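Local structure of Phosphoglucosamine/phosphogalactosamine mutase (2F7L) at residues V46-V54 with H98-I106; V285-E293 with K410-L419. The protein interconverts the 6-phosphate and 1-phosphate forms of glucosamine and of galactosamine with the help of magnesium, on the route to UDP-GlcNAc and UDP-GalNAc. All coordinates share one frame; numbering follows the deposited sequence.

In contact 1 Arg47, and in contact 2 Lys410, bind main-chain carbonyls of the partner segment, two examples of how a long basic side chain can tie parts of a protein together. Arg47 does so within domain I; Lys410 does so between domain III and the C-terminal domain. The two contacts lie on opposite sides of the centre of the chain, with their centres 35 Å apart and nearest atoms about 12 Å apart. Contact 1 borders the probable active site: the His98 side chain is about 3 Å from that of Ser97, the serine that probably carries the phosphate during catalysis and is unmodified here, and about 5 Å from that of Asp241, a probable magnesium ligand. Contact 2 lies away from those sites.

Contact 1: residues V46-V54 with H98-I106; sequences VRAGGDMLV and HNPAPYNGI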
ATOM      1  N   VAL A  46      13.128  -7.890  -0.249  1.00 27.50           N
ATOM      2  CA  VAL A  46      13.876  -9.098  -0.533  1.00 27.87           C
ATOM      3  C   VAL A  46      14.223  -9.412  -1.978  1.00 27.50           C
ATOM      4  O   VAL A  46      15.012 -10.308  -2.231  1.00 28.22           O
ATOM      5  CB  VAL A  46      13.136 -10.330   0.084  1.00 27.90           C
ATOM      6  CG1 VAL A  46      11.969 -10.757  -0.812  1.00 26.81           C
ATOM      7  CG2 VAL A  46      14.107 -11.471   0.312  1.00 27.78           C
ATOM      8  N   ARG A  47      13.675  -8.658  -2.916  1.00 27.67           N
ATOM      9  CA  ARG A  47      13.848  -8.938  -4.345  1.00 28.30           C
ATOM     10  C   ARG A  47      15.195  -9.261  -5.001  1.00 29.14           C
ATOM     11  O   ARG A  47      16.260  -8.938  -4.518  1.00 29.54           O
ATOM     12  CB  ARG A  47      13.153  -7.841  -5.150  1.00 28.08           C
ATOM     13  CG  ARG A  47      11.671  -7.815  -4.957  1.00 27.54           C
ATOM     14  CD  ARG A  47      11.105  -6.491  -5.386  1.00 29.31           C
ATOM     15  NE  ARG A  47       9.662  -6.430  -5.161  1.00 31.69           N
ATOM     16  CZ  ARG A  47       8.759  -7.125  -5.857  1.00 32.73           C
ATOM     17  NH1 ARG A  47       9.146  -7.942  -6.838  1.00 30.26           N
ATOM     18  NH2 ARG A  47       7.465  -7.009  -5.558  1.00 33.76           N
ATOM     19  N   ALA A  48      15.089  -9.921  -6.144  1.00 30.99           N
ATOM     20  CA  ALA A  48      16.199 -10.360  -6.963  1.00 31.04           C
ATOM     21  C   ALA A  48      17.378  -9.410  -7.190  1.00 31.86           C
ATOM     22  O   ALA A  48      18.534  -9.822  -7.081  1.00 33.74           O
ATOM     23  CB  ALA A  48      15.668 -10.837  -8.298  1.00 29.21           C
ATOM     24  N   GLY A  49      17.177  -8.154  -7.515  1.00 30.77           N
ATOM     25  CA  GLY A  49      18.414  -7.397  -7.721  1.00 30.83           C
ATOM     26  C   GLY A  49      18.946  -6.661  -6.498  1.00 30.15           C
ATOM     27  O   GLY A  49      19.750  -5.734  -6.609  1.00 29.77           O
ATOM     28  N   GLY A  50      18.479  -7.100  -5.340  1.00 29.97           N
ATOM     29  CA  GLY A  50      18.791  -6.494  -4.061  1.00 31.31           C
ATOM     30  C   GLY A  50      20.114  -5.846  -3.760  1.00 31.88           C
ATOM     31  O   GLY A  50      20.194  -4.631  -3.585  1.00 30.79           O
ATOM     32  N   ASP A  51      21.145  -6.671  -3.652  1.00 33.41           N
ATOM     33  CA  ASP A  51      22.468  -6.181  -3.362  1.00 35.25           C
ATOM     34  C   ASP A  51      23.019  -5.387  -4.506  1.00 34.35           C
ATOM     35  O   ASP A  51      23.519  -4.277  -4.325  1.00 35.48           O
ATOM     36  CB  ASP A  51      23.415  -7.335  -3.063  1.00 39.20           C
ATOM     37  CG  ASP A  51      23.776  -7.410  -1.594  1.00 44.57           C
ATOM     38  OD1 ASP A  51      22.840  -7.716  -0.781  1.00 45.75           O
ATOM     39  OD2 ASP A  51      24.986  -7.150  -1.273  1.00 45.82           O
ATOM     40  N   MET A  52      22.933  -5.952  -5.698  1.00 32.73           N
ATOM     41  CA  MET A  52      23.470  -5.254  -6.832  1.00 31.46           C
ATOM     42  C   MET A  52      22.962  -3.818  -6.839  1.00 30.50           C
ATOM     43  O   MET A  52      23.761  -2.875  -6.830  1.00 29.54           O
ATOM     44  CB  MET A  52      23.088  -5.969  -8.113  1.00 32.14           C
ATOM     45  CG  MET A  52      23.667  -5.326  -9.346  1.00 32.94           C
ATOM     46  SD  MET A  52      22.392  -5.161 -10.555  1.00 35.51           S
ATOM     47  CE  MET A  52      22.553  -6.613 -11.452  1.00 35.31           C
ATOM     48  N   LEU A  53      21.639  -3.659  -6.801  1.00 29.40           N
ATOM     49  CA  LEU A  53      21.024  -2.339  -6.832  1.00 28.40           C
ATOM     50  C   LEU A  53      21.363  -1.407  -5.681  1.00 28.58           C
ATOM     51  O   LEU A  53      21.463  -0.208  -5.877  1.00 28.95           O
ATOM     52  CB  LEU A  53      19.516  -2.475  -6.978  1.00 27.93           C
ATOM     53  CG  LEU A  53      19.109  -2.997  -8.370  1.00 29.12           C
ATOM     54  CD1 LEU A  53      17.581  -2.930  -8.554  1.00 27.14           C
ATOM     55  CD2 LEU A  53      19.825  -2.168  -9.465  1.00 27.98           C
ATOM     56  N   VAL A  54      21.558  -1.933  -4.478  1.00 28.61           N
ATOM     57  CA  VAL A  54      21.910  -1.063  -3.365  1.00 27.70           C
ATOM     58  C   VAL A  54      23.325  -0.538  -3.572  1.00 27.63           C
ATOM     59  O   VAL A  54      23.622   0.605  -3.242  1.00 27.98           O
ATOM     60  CB  VAL A  54      21.825  -1.804  -2.012  1.00 27.91           C
ATOM     61  CG1 VAL A  54      22.652  -1.052  -0.927  1.00 25.99           C
ATOM     62  CG2 VAL A  54      20.352  -1.916  -1.596  1.00 27.51           C
ATOM     63  N   HIS A  98       4.365  -4.776  -5.197  1.00 48.41           N
ATOM     64  CA  HIS A  98       3.599  -6.023  -5.341  1.00 48.42           C
ATOM     65  C   HIS A  98       3.938  -6.829  -6.613  1.00 47.23           C
ATOM     66  O   HIS A  98       3.560  -8.010  -6.726  1.00 48.18           O
ATOM     67  CB  HIS A  98       2.118  -5.674  -5.402  1.00 49.45           C
ATOM     68  CG  HIS A  98       1.814  -4.680  -6.478  1.00 51.06           C
ATOM     69  ND1 HIS A  98       2.046  -3.329  -6.325  1.00 51.54           N
ATOM     70  CD2 HIS A  98       1.426  -4.851  -7.765  1.00 51.42           C
ATOM     71  CE1 HIS A  98       1.817  -2.713  -7.471  1.00 52.30           C
ATOM     72  NE2 HIS A  98       1.441  -3.614  -8.362  1.00 51.82           N
ATOM     73  N   ASN A  99       4.601  -6.177  -7.574  1.00 43.81           N
ATOM     74  CA  ASN A  99       4.975  -6.803  -8.843  1.00 39.94           C
ATOM     75  C   ASN A  99       5.556  -8.195  -8.654  1.00 37.23           C
ATOM     76  O   ASN A  99       6.152  -8.494  -7.628  1.00 35.96           O
ATOM     77  CB  ASN A  99       6.024  -5.960  -9.569  1.00 40.42           C
ATOM     78  CG  ASN A  99       5.459  -4.712 -10.175  1.00 40.58           C
ATOM     79  OD1 ASN A  99       4.670  -4.000  -9.554  1.00 41.31           O
ATOM     80  ND2 ASN A  99       5.876  -4.422 -11.399  1.00 41.49           N
ATOM     81  N   PRO A 100       5.401  -9.058  -9.666  1.00 35.14           N
ATOM     82  CA  PRO A 100       5.901 -10.431  -9.665  1.00 33.63           C
ATOM     83  C   PRO A 100       7.396 -10.422  -9.356  1.00 33.39           C
ATOM     84  O   PRO A 100       8.051  -9.372  -9.433  1.00 32.95           O
ATOM     85  CB  PRO A 100       5.620 -10.897 -11.083  1.00 33.22           C
ATOM     86  CG  PRO A 100       4.417 -10.154 -11.439  1.00 33.31           C
ATOM     87  CD  PRO A 100       4.682  -8.776 -10.918  1.00 34.11           C
ATOM     88  N   ALA A 101       7.920 -11.603  -9.038  1.00 32.22           N
ATOM     89  CA  ALA A 101       9.316 -11.799  -8.674  1.00 31.86           C
ATOM     90  C   ALA A 101      10.417 -11.222  -9.557  1.00 32.00           C
ATOM     91  O   ALA A 101      11.455 -10.769  -9.053  1.00 32.43           O
ATOM     92  CB  ALA A 101       9.573 -13.273  -8.492  1.00 32.47           C
ATOM     93  N   PRO A 102      10.227 -11.236 -10.877  1.00 31.82           N
ATOM     94  CA  PRO A 102      11.332 -10.683 -11.669  1.00 31.86           C
ATOM     95  C   PRO A 102      11.491  -9.161 -11.677  1.00 31.19           C
ATOM     96  O   PRO A 102      12.459  -8.636 -12.232  1.00 30.68           O
ATOM     97  CB  PRO A 102      11.105 -11.304 -13.060  1.00 30.81           C
ATOM     98  CG  PRO A 102       9.635 -11.488 -13.106  1.00 31.21           C
ATOM     99  CD  PRO A 102       9.257 -11.952 -11.723  1.00 31.62           C
ATOM    100  N   TYR A 103      10.569  -8.462 -11.030  1.00 30.68           N
ATOM    101  CA  TYR A 103      10.628  -7.009 -10.973  1.00 31.40           C
ATOM    102  C   TYR A 103      11.354  -6.455  -9.753  1.00 30.84           C
ATOM    103  O   TYR A 103      11.499  -7.125  -8.726  1.00 30.55           O
ATOM    104  CB  TYR A 103       9.214  -6.420 -10.951  1.00 33.72           C
ATOM    105  CG  TYR A 103       8.484  -6.503 -12.251  1.00 36.75           C
ATOM    106  CD1 TYR A 103       8.325  -5.378 -13.057  1.00 37.25           C
ATOM    107  CD2 TYR A 103       7.991  -7.725 -12.710  1.00 38.69           C
ATOM    108  CE1 TYR A 103       7.693  -5.471 -14.302  1.00 38.91           C
ATOM    109  CE2 TYR A 103       7.363  -7.833 -13.955  1.00 39.65           C
ATOM    110  CZ  TYR A 103       7.221  -6.705 -14.747  1.00 39.54           C
ATOM    111  OH  TYR A 103       6.642  -6.835 -15.993  1.00 40.34           O
ATOM    112  N   ASN A 104      11.798  -5.212  -9.885  1.00 29.98           N
ATOM    113  CA  ASN A 104      12.416  -4.476  -8.799  1.00 29.49           C
ATOM    114  C   ASN A 104      12.344  -3.021  -9.217  1.00 29.38           C
ATOM    115  O   ASN A 104      12.066  -2.743 -10.369  1.00 30.58           O
ATOM    116  CB  ASN A 104      13.843  -4.922  -8.551  1.00 28.29           C
ATOM    117  CG  ASN A 104      14.216  -4.832  -7.077  1.00 27.67           C
ATOM    118  OD1 ASN A 104      15.119  -5.527  -6.600  1.00 28.18           O
ATOM    119  ND2 ASN A 104      13.523  -3.974  -6.355  1.00 25.18           N
ATOM    120  N   GLY A 105      12.548  -2.091  -8.299  1.00 28.72           N
ATOM    121  CA  GLY A 105      12.462  -0.697  -8.677  1.00 27.84           C
ATOM    122  C   GLY A 105      13.010   0.289  -7.669  1.00 27.91           C
ATOM    123  O   GLY A 105      13.694  -0.072  -6.710  1.00 28.76           O
ATOM    124  N   ILE A 106      12.709   1.556  -7.874  1.00 26.96           N
ATOM    125  CA  ILE A 106      13.206   2.556  -6.975  1.00 27.13           C
ATOM    126  C   ILE A 106      12.091   3.398  -6.453  1.00 27.85           C
ATOM    127  O   ILE A 106      11.332   3.956  -7.228  1.00 29.80           O
ATOM    128  CB  ILE A 106      14.178   3.494  -7.681  1.00 27.52           C
ATOM    129  CG1 ILE A 106      15.358   2.706  -8.253  1.00 27.86           C
ATOM    130  CG2 ILE A 106      14.650   4.560  -6.718  1.00 27.06           C
ATOM    131  CD1 ILE A 106      16.309   2.194  -7.210  1.00 28.23           C
TER
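Arg47 runs past the Asn104 side chain to reach the carbonyls of the loop 98-102. Its CB packs 3.7 Å from CG of Asn104, and the two side chains slide by in opposite directions. Leu53, on the first turn of helix 50-63, covers the same asparagine from further along the segment. CG of Arg47 continues beside the start of strand 103-109, and CD lies 3.4 Å from Tyr103 O. The chain is extended from CG to NE, which brings the edge of the guanidinium to the carbonyls of the turn that precedes the strand. NE pairs with Asp45 in a salt bridge.

The two end nitrogens do most of the gripping. Both converge on one acceptor, Asn99 O, with NH2 at 2.9 Å and NH1 at 3.1 Å from it. The NH2 bond is the straighter, at 154°, and uses a lone pair in the carbonyl plane, whereas NH1 approaches from above that plane. NH1 also donates to Pro100 O, 3.2 Å away, and weakly to Tyr103 O. Pro100 O is doubly held, because Tyr103 N closes the type I turn Pro100-Tyr103 by reaching it from the face opposite to NH1. Asn99 O and Pro100 O both lie near the guanidinium plane, so the group is fixed in rotation by its edge partners. A further bond from NH2, to Ser97 O, extends the grip to the serine that probably carries the phosphate during catalysis.

The arginine thus comes from the loop joining strand 39-44 to helix 50-63, the first connection of a beta-alpha-beta unit, and braces the Thr95-Ala96-Ser97-His98-Asn99-Pro100 loop, the phosphoserine signature of the phosphohexose mutases.

Contact 2: residues V285-E293 with K410-L419; sequences VSSSSLVEE and KIIGKDFWFL
Val285, Trp417 and Ser289 have the most surface buried here, and the indole of Trp417 is the platform on which the segment 285-293 rests. The backbone from Ser287 to Ser289 passes over one face of the ring: Ser287 O lies above the six-membered part, Ser288 CA is 3.3 Å from CZ2, and Ser289 N lies above the pyrrole side. Trp417 CG sits between its backbone N and carbonyl carbon (chi1 65°), which lays one ring face against this chain. The indole NE1 bonds to Glu434 on the neighbouring strand. Ser288 OG shares that carboxylate and also accepts from Leu290 N at 2.9 Å, a capping bond at the turn that leads into the helix.

Two units of fold meet in this way. The segment 285-293 leads from strand 280-284 into the helix of a beta-alpha-beta crossover in the alpha/beta/alpha domain III, while 410-419 is an antiparallel hairpin of the C-terminal domain, with a type II turn from Gly413 to Phe416.

Val285 contributes both a side chain and a carbonyl. Its CG2 meets Leu419 CD2 at 3.9 Å, the two side chains crossing at about a right angle. Its O accepts from Lys410 NZ at 3.0 Å, the donor standing above the carbonyl plane. The same ammonium bonds to Ser287 O at 2.8 Å, almost in line with that C=O (167°). An otherwise extended Lys410 bends at its last torsion, 69°, to bridge the two carbonyls, and Trp304 adds a cation-pi contact.

Ser289 points its CB toward the hairpin, where it meets a side chain from each strand: Ile412 CG2 at 3.8 Å and Trp417 CD1, also at 3.8 Å. Three residues on, Glu292 crosses Ile412 while its carboxylate pairs with Lys402.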
ATOM      1  N   VAL A 285     -11.755   5.559  -4.794  1.00 31.87           N
ATOM      2  CA  VAL A 285     -12.993   5.176  -5.453  1.00 31.26           C
ATOM      3  C   VAL A 285     -13.050   3.691  -5.796  1.00 31.00           C
ATOM      4  O   VAL A 285     -14.072   3.204  -6.253  1.00 30.74           O
ATOM      5  CB  VAL A 285     -13.190   6.019  -6.729  1.00 30.79           C
ATOM      6  CG1 VAL A 285     -13.601   7.447  -6.350  1.00 28.89           C
ATOM      7  CG2 VAL A 285     -11.893   6.042  -7.539  1.00 29.26           C
ATOM      8  N   SER A 286     -11.952   2.983  -5.566  1.00 31.62           N
ATOM      9  CA  SER A 286     -11.865   1.546  -5.819  1.00 32.12           C
ATOM     10  C   SER A 286     -12.451   0.794  -4.613  1.00 32.87           C
ATOM     11  O   SER A 286     -12.704  -0.414  -4.663  1.00 32.68           O
ATOM     12  CB  SER A 286     -10.400   1.146  -6.048  1.00 31.79           C
ATOM     13  OG  SER A 286      -9.547   1.657  -5.027  1.00 32.76           O
ATOM     14  N   SER A 287     -12.671   1.535  -3.529  1.00 34.10           N
ATOM     15  CA  SER A 287     -13.239   0.991  -2.292  1.00 34.41           C
ATOM     16  C   SER A 287     -14.764   0.827  -2.358  1.00 35.00           C
ATOM     17  O   SER A 287     -15.472   1.636  -2.983  1.00 34.00           O
ATOM     18  CB  SER A 287     -12.886   1.909  -1.114  1.00 34.24           C
ATOM     19  OG  SER A 287     -11.614   1.613  -0.583  1.00 33.78           O
ATOM     20  N   SER A 288     -15.258  -0.222  -1.701  1.00 35.47           N
ATOM     21  CA  SER A 288     -16.688  -0.509  -1.658  1.00 37.21           C
ATOM     22  C   SER A 288     -17.420   0.590  -0.929  1.00 37.98           C
ATOM     23  O   SER A 288     -16.887   1.135   0.022  1.00 38.37           O
ATOM     24  CB  SER A 288     -16.938  -1.818  -0.923  1.00 38.25           C
ATOM     25  OG  SER A 288     -18.291  -1.918  -0.510  1.00 38.81           O
ATOM     26  N   SER A 289     -18.641   0.908  -1.360  1.00 39.51           N
ATOM     27  CA  SER A 289     -19.437   1.964  -0.713  1.00 40.64           C
ATOM     28  C   SER A 289     -19.851   1.518   0.689  1.00 40.98           C
ATOM     29  O   SER A 289     -20.284   2.318   1.523  1.00 40.68           O
ATOM     30  CB  SER A 289     -20.670   2.315  -1.558  1.00 40.37           C
ATOM     31  OG  SER A 289     -21.493   1.187  -1.758  1.00 40.81           O
ATOM     32  N   LEU A 290     -19.707   0.223   0.926  1.00 41.85           N
ATOM     33  CA  LEU A 290     -19.979  -0.381   2.220  1.00 43.94           C
ATOM     34  C   LEU A 290     -19.337   0.483   3.331  1.00 45.10           C
ATOM     35  O   LEU A 290     -19.879   0.623   4.436  1.00 44.78           O
ATOM     36  CB  LEU A 290     -19.388  -1.797   2.198  1.00 44.08           C
ATOM     37  CG  LEU A 290     -18.724  -2.570   3.333  1.00 44.09           C
ATOM     38  CD1 LEU A 290     -18.145  -3.809   2.676  1.00 44.18           C
ATOM     39  CD2 LEU A 290     -17.607  -1.799   4.028  1.00 43.77           C
ATOM     40  N   VAL A 291     -18.182   1.063   3.019  1.00 46.23           N
ATOM     41  CA  VAL A 291     -17.467   1.911   3.954  1.00 47.44           C
ATOM     42  C   VAL A 291     -18.366   3.053   4.454  1.00 48.38           C
ATOM     43  O   VAL A 291     -18.388   3.353   5.656  1.00 48.34           O
ATOM     44  CB  VAL A 291     -16.178   2.487   3.299  1.00 47.70           C
ATOM     45  CG1 VAL A 291     -16.536   3.307   2.074  1.00 48.22           C
ATOM     46  CG2 VAL A 291     -15.401   3.349   4.305  1.00 47.98           C
ATOM     47  N   GLU A 292     -19.112   3.688   3.550  1.00 49.29           N
ATOM     48  CA  GLU A 292     -20.005   4.777   3.961  1.00 50.38           C
ATOM     49  C   GLU A 292     -21.103   4.262   4.865  1.00 50.46           C
ATOM     50  O   GLU A 292     -21.413   4.856   5.896  1.00 49.89           O
ATOM     51  CB  GLU A 292     -20.672   5.442   2.766  1.00 50.45           C
ATOM     52  CG  GLU A 292     -19.788   6.339   1.963  1.00 51.65           C
ATOM     53  CD  GLU A 292     -20.581   7.134   0.948  1.00 52.68           C
ATOM     54  OE1 GLU A 292     -21.463   6.542   0.281  1.00 52.62           O
ATOM     55  OE2 GLU A 292     -20.318   8.351   0.816  1.00 53.87           O
ATOM     56  N   GLU A 293     -21.694   3.151   4.459  1.00 50.87           N
ATOM     57  CA  GLU A 293     -22.768   2.558   5.216  1.00 52.31           C
ATOM     58  C   GLU A 293     -22.383   2.350   6.667  1.00 52.77           C
ATOM     59  O   GLU A 293     -23.081   2.793   7.576  1.00 53.21           O
ATOM     60  CB  GLU A 293     -23.144   1.227   4.587  1.00 53.90           C
ATOM     61  CG  GLU A 293     -24.508   0.695   4.991  1.00 55.04           C
ATOM     62  CD  GLU A 293     -24.947  -0.428   4.073  1.00 55.83           C
ATOM     63  OE1 GLU A 293     -24.602  -0.375   2.868  1.00 55.45           O
ATOM     64  OE2 GLU A 293     -25.640  -1.350   4.553  1.00 56.98           O
ATOM     65  N   LYS A 410     -17.457   6.738 -10.650  1.00 36.23           N
ATOM     66  CA  LYS A 410     -17.987   5.879  -9.609  1.00 36.70           C
ATOM     67  C   LYS A 410     -19.405   6.303  -9.341  1.00 37.33           C
ATOM     68  O   LYS A 410     -19.688   7.495  -9.182  1.00 37.83           O
ATOM     69  CB  LYS A 410     -17.203   6.014  -8.303  1.00 35.93           C
ATOM     70  CG  LYS A 410     -17.653   5.020  -7.250  1.00 35.53           C
ATOM     71  CD  LYS A 410     -17.277   5.472  -5.864  1.00 36.12           C
ATOM     72  CE  LYS A 410     -17.643   4.429  -4.818  1.00 36.04           C
ATOM     73  NZ  LYS A 410     -16.807   3.195  -4.922  1.00 36.87           N
ATOM     74  N   ILE A 411     -20.299   5.330  -9.304  1.00 37.45           N
ATOM     75  CA  ILE A 411     -21.672   5.635  -9.013  1.00 37.57           C
ATOM     76  C   ILE A 411     -22.121   4.864  -7.807  1.00 38.18           C
ATOM     77  O   ILE A 411     -21.914   3.662  -7.708  1.00 38.33           O
ATOM     78  CB  ILE A 411     -22.563   5.345 -10.202  1.00 36.98           C
ATOM     79  CG1 ILE A 411     -22.330   6.445 -11.231  1.00 35.87           C
ATOM     80  CG2 ILE A 411     -24.026   5.263  -9.767  1.00 36.67           C
ATOM     81  CD1 ILE A 411     -23.499   6.737 -12.056  1.00 36.48           C
ATOM     82  N   ILE A 412     -22.723   5.578  -6.874  1.00 39.13           N
ATOM     83  CA  ILE A 412     -23.201   4.948  -5.663  1.00 40.83           C
ATOM     84  C   ILE A 412     -24.704   5.080  -5.509  1.00 42.02           C
ATOM     85  O   ILE A 412     -25.254   6.187  -5.542  1.00 42.22           O
ATOM     86  CB  ILE A 412     -22.539   5.547  -4.433  1.00 40.32           C
ATOM     87  CG1 ILE A 412     -21.019   5.496  -4.603  1.00 40.05           C
ATOM     88  CG2 ILE A 412     -22.999   4.795  -3.203  1.00 39.34           C
ATOM     89  CD1 ILE A 412     -20.280   6.370  -3.629  1.00 40.62           C
ATOM     90  N   GLY A 413     -25.348   3.929  -5.349  1.00 42.85           N
ATOM     91  CA  GLY A 413     -26.785   3.863  -5.176  1.00 43.70           C
ATOM     92  C   GLY A 413     -27.110   2.974  -3.987  1.00 44.34           C
ATOM     93  O   GLY A 413     -26.218   2.367  -3.396  1.00 44.90           O
ATOM     94  N   LYS A 414     -28.386   2.887  -3.637  1.00 44.83           N
ATOM     95  CA  LYS A 414     -28.803   2.075  -2.510  1.00 45.36           C
ATOM     96  C   LYS A 414     -28.400   0.611  -2.714  1.00 45.48           C
ATOM     97  O   LYS A 414     -28.868  -0.058  -3.643  1.00 46.55           O
ATOM     98  CB  LYS A 414     -30.312   2.179  -2.340  1.00 45.68           C
ATOM     99  CG  LYS A 414     -30.796   1.830  -0.963  1.00 47.40           C
ATOM    100  CD  LYS A 414     -30.703   3.032  -0.026  1.00 48.91           C
ATOM    101  CE  LYS A 414     -31.303   2.712   1.347  1.00 49.13           C
ATOM    102  NZ  LYS A 414     -31.490   3.939   2.161  1.00 49.56           N
ATOM    103  N   ASP A 415     -27.517   0.120  -1.858  1.00 44.48           N
ATOM    104  CA  ASP A 415     -27.080  -1.261  -1.948  1.00 44.20           C
ATOM    105  C   ASP A 415     -26.372  -1.690  -3.221  1.00 43.43           C
ATOM    106  O   ASP A 415     -26.480  -2.845  -3.622  1.00 43.77           O
ATOM    107  CB  ASP A 415     -28.267  -2.196  -1.718  1.00 46.23           C
ATOM    108  CG  ASP A 415     -28.836  -2.066  -0.327  1.00 46.75           C
ATOM    109  OD1 ASP A 415     -28.041  -1.819   0.603  1.00 48.31           O
ATOM    110  OD2 ASP A 415     -30.060  -2.217  -0.156  1.00 46.18           O
ATOM    111  N   PHE A 416     -25.647  -0.781  -3.860  1.00 42.41           N
ATOM    112  CA  PHE A 416     -24.899  -1.131  -5.073  1.00 40.83           C
ATOM    113  C   PHE A 416     -24.033   0.047  -5.445  1.00 39.98           C
ATOM    114  O   PHE A 416     -24.344   1.186  -5.096  1.00 40.27           O
ATOM    115  CB  PHE A 416     -25.842  -1.449  -6.249  1.00 40.57           C
ATOM    116  CG  PHE A 416     -26.206  -0.245  -7.094  1.00 40.05           C
ATOM    117  CD1 PHE A 416     -25.341   0.219  -8.086  1.00 39.26           C
ATOM    118  CD2 PHE A 416     -27.384   0.462  -6.857  1.00 39.55           C
ATOM    119  CE1 PHE A 416     -25.635   1.366  -8.822  1.00 39.04           C
ATOM    120  CE2 PHE A 416     -27.688   1.614  -7.593  1.00 39.37           C
ATOM    121  CZ  PHE A 416     -26.812   2.066  -8.575  1.00 39.03           C
ATOM    122  N   TRP A 417     -22.937  -0.223  -6.141  1.00 38.59           N
ATOM    123  CA  TRP A 417     -22.061   0.846  -6.606  1.00 37.18           C
ATOM    124  C   TRP A 417     -21.179   0.260  -7.692  1.00 36.48           C
ATOM    125  O   TRP A 417     -21.082  -0.961  -7.828  1.00 36.11           O
ATOM    126  CB  TRP A 417     -21.179   1.395  -5.474  1.00 36.38           C
ATOM    127  CG  TRP A 417     -20.205   0.383  -4.954  1.00 36.00           C
ATOM    128  CD1 TRP A 417     -20.453  -0.585  -4.038  1.00 35.58           C
ATOM    129  CD2 TRP A 417     -18.852   0.202  -5.374  1.00 35.67           C
ATOM    130  NE1 TRP A 417     -19.346  -1.365  -3.855  1.00 35.74           N
ATOM    131  CE2 TRP A 417     -18.343  -0.907  -4.664  1.00 36.50           C
ATOM    132  CE3 TRP A 417     -18.022   0.859  -6.286  1.00 35.65           C
ATOM    133  CZ2 TRP A 417     -17.029  -1.380  -4.833  1.00 36.83           C
ATOM    134  CZ3 TRP A 417     -16.712   0.390  -6.463  1.00 37.27           C
ATOM    135  CH2 TRP A 417     -16.232  -0.720  -5.737  1.00 37.10           C
ATOM    136  N   PHE A 418     -20.567   1.127  -8.485  1.00 36.12           N
ATOM    137  CA  PHE A 418     -19.650   0.663  -9.511  1.00 36.05           C
ATOM    138  C   PHE A 418     -18.616   1.735  -9.831  1.00 36.09           C
ATOM    139  O   PHE A 418     -18.784   2.917  -9.485  1.00 35.27           O
ATOM    140  CB  PHE A 418     -20.387   0.207 -10.785  1.00 36.29           C
ATOM    141  CG  PHE A 418     -21.055   1.316 -11.565  1.00 36.67           C
ATOM    142  CD1 PHE A 418     -22.420   1.568 -11.419  1.00 37.61           C
ATOM    143  CD2 PHE A 418     -20.332   2.081 -12.474  1.00 36.59           C
ATOM    144  CE1 PHE A 418     -23.063   2.567 -12.170  1.00 37.49           C
ATOM    145  CE2 PHE A 418     -20.961   3.081 -13.229  1.00 38.41           C
ATOM    146  CZ  PHE A 418     -22.337   3.324 -13.075  1.00 37.81           C
ATOM    147  N   LEU A 419     -17.523   1.288 -10.450  1.00 35.74           N
ATOM    148  CA  LEU A 419     -16.426   2.148 -10.867  1.00 34.74           C
ATOM    149  C   LEU A 419     -15.968   1.709 -12.252  1.00 34.42           C
ATOM    150  O   LEU A 419     -15.645   0.536 -12.472  1.00 34.25           O
ATOM    151  CB  LEU A 419     -15.245   2.045  -9.888  1.00 34.53           C
ATOM    152  CG  LEU A 419     -13.974   2.815 -10.291  1.00 34.41           C
ATOM    153  CD1 LEU A 419     -14.316   4.270 -10.486  1.00 34.92           C
ATOM    154  CD2 LEU A 419     -12.892   2.676  -9.242  1.00 34.62           C
TER